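Local coordinates for flagellar brake protein YcgR (Escherichia coli K-12, PDB 5Y6H) that acts as a flagellar brake, slowing the motor when bound to c-di-GMP, and is represented here by its N-terminal, FliG-binding domain, at residues G18-R21 and D22-K25. Numbering follows the deposited sequence.
Sequences GVLR and DLHK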
loop_
_atom_site.group_PDB
_atom_site.type_symbol
_atom_site.label_atom_id
_atom_site.label_comp_id
_atom_site.label_asym_id
_atom_site.label_seq_id
_atom_site.Cartn_x
_atom_site.Cartn_y
_atom_site.Cartn_z
ATOM N N GLY A 18 -2.156 12.789 2.809
ATOM C CA GLY A 18 -2.416 13.518 1.576
ATOM C C GLY A 18 -1.978 12.762 0.336
ATOM O O GLY A 18 -2.688 12.743 -0.674
ATOM N N VAL A 19 -0.811 12.118 0.396
ATOM C CA VAL A 19 -0.344 11.328 -0.739
ATOM C C VAL A 19 -1.248 10.121 -0.953
ATOM O O VAL A 19 -1.566 9.759 -2.093
ATOM C CB VAL A 19 1.121 10.901 -0.535
ATOM C CG1 VAL A 19 1.563 9.960 -1.653
ATOM C CG2 VAL A 19 2.030 12.120 -0.465
ATOM N N LEU A 20 -1.671 9.479 0.139
ATOM C CA LEU A 20 -2.528 8.304 0.024
ATOM C C LEU A 20 -3.879 8.664 -0.581
ATOM O O LEU A 20 -4.451 7.881 -1.349
ATOM C CB LEU A 20 -2.706 7.655 1.397
ATOM C CG LEU A 20 -1.448 7.030 2.005
ATOM C CD1 LEU A 20 -1.717 6.569 3.431
ATOM C CD2 LEU A 20 -0.939 5.874 1.149
ATOM N N ARG A 21 -4.404 9.849 -0.247
ATOM C CA ARG A 21 -5.647 10.307 -0.860
ATOM C C ARG A 21 -5.489 10.456 -2.369
ATOM O O ARG A 21 -6.378 10.065 -3.133
ATOM C CB ARG A 21 -6.093 11.636 -0.242
ATOM C CG ARG A 21 -6.349 11.591 1.257
ATOM C CD ARG A 21 -7.827 11.531 1.575
ATOM N NE ARG A 21 -8.093 11.808 2.983
ATOM C CZ ARG A 21 -9.122 11.304 3.652
ATOM N NH1 ARG A 21 -9.975 10.497 3.034
ATOM N NH2 ARG A 21 -9.301 11.603 4.932
ATOM N N ASP A 22 -4.363 11.023 -2.813
ATOM C CA ASP A 22 -4.107 11.151 -4.246
ATOM C C ASP A 22 -3.954 9.783 -4.900
ATOM O O ASP A 22 -4.419 9.570 -6.028
ATOM C CB ASP A 22 -2.851 11.990 -4.489
ATOM C CG ASP A 22 -3.109 13.485 -4.404
ATOM O OD1 ASP A 22 -4.283 13.897 -4.302
ATOM O OD2 ASP A 22 -2.125 14.252 -4.442
ATOM N N LEU A 23 -3.294 8.851 -4.208
ATOM C CA LEU A 23 -3.107 7.500 -4.733
ATOM C C LEU A 23 -4.439 6.784 -4.912
ATOM O O LEU A 23 -4.670 6.116 -5.928
ATOM C CB LEU A 23 -2.195 6.711 -3.795
ATOM C CG LEU A 23 -1.742 5.321 -4.244
ATOM C CD1 LEU A 23 -1.046 5.376 -5.601
ATOM C CD2 LEU A 23 -0.833 4.702 -3.189
ATOM N N HIS A 24 -5.323 6.892 -3.919
ATOM C CA HIS A 24 -6.651 6.297 -4.029
ATOM C C HIS A 24 -7.411 6.845 -5.234
ATOM O O HIS A 24 -8.041 6.087 -5.980
ATOM C CB HIS A 24 -7.434 6.546 -2.739
ATOM C CG HIS A 24 -8.873 6.163 -2.829
ATOM N ND1 HIS A 24 -9.894 7.090 -2.826
ATOM C CD2 HIS A 24 -9.467 4.949 -2.921
ATOM C CE1 HIS A 24 -11.054 6.463 -2.914
ATOM N NE2 HIS A 24 -10.823 5.164 -2.972
ATOM N N LYS A 25 -7.367 8.166 -5.440
ATOM C CA LYS A 25 -8.111 8.765 -6.547
ATOM C C LYS A 25 -7.499 8.407 -7.897
ATOM O O LYS A 25 -8.227 8.187 -8.874
ATOM C CB LYS A 25 -8.173 10.282 -6.377
ATOM C CG LYS A 25 -9.241 10.948 -7.220
ATOM C CD LYS A 25 -9.362 12.421 -6.883
ATOM C CE LYS A 25 -10.668 12.996 -7.392
ATOM N NZ LYS A 25 -11.847 12.375 -6.725
HETATM O O HOH W 1 -9.274 9.788 -2.031
#
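L20 and L23 approach each other loosely, one turn apart on the buried side of helix 13-26, an amphipathic alpha-helix lying against the antiparallel sheet of the PilZN domain. The apolar approach is made by their methyls, CD2 of L20 standing 4.5 Å from CD2 of L23. Different first torsions set the directions of the two chains, CG of L20 lying beside its backbone N (chi1 -67°) and CG of L23 anti to its own (chi1 -173°). V19 extends the apolar face; it packs on L108 and F110 of strand 108-111, while L20 touches F84 and I46, and L23 reaches I28. Four successive i to i+4 backbone bonds run through these two turns, among them L23 N to V19 O and H24 N to L20 O, both 2.9 Å. On the polar flank D22 turns its carboxylate back along the helix, with CG 3.8 Å from G18 O, the carbonyl that accepts the D22 N-H. The imidazole of H24 touches L43 and I46, its NE2 making a weak hydrogen bond to L44 O of strand 37-47. R21 O takes two donors, K25 N at 3.1 Å and a water. That same water sits in the plane of the H24 ring at its edge, 2.9 Å from ND1, and so ties the imidazole to the R21 carbonyl.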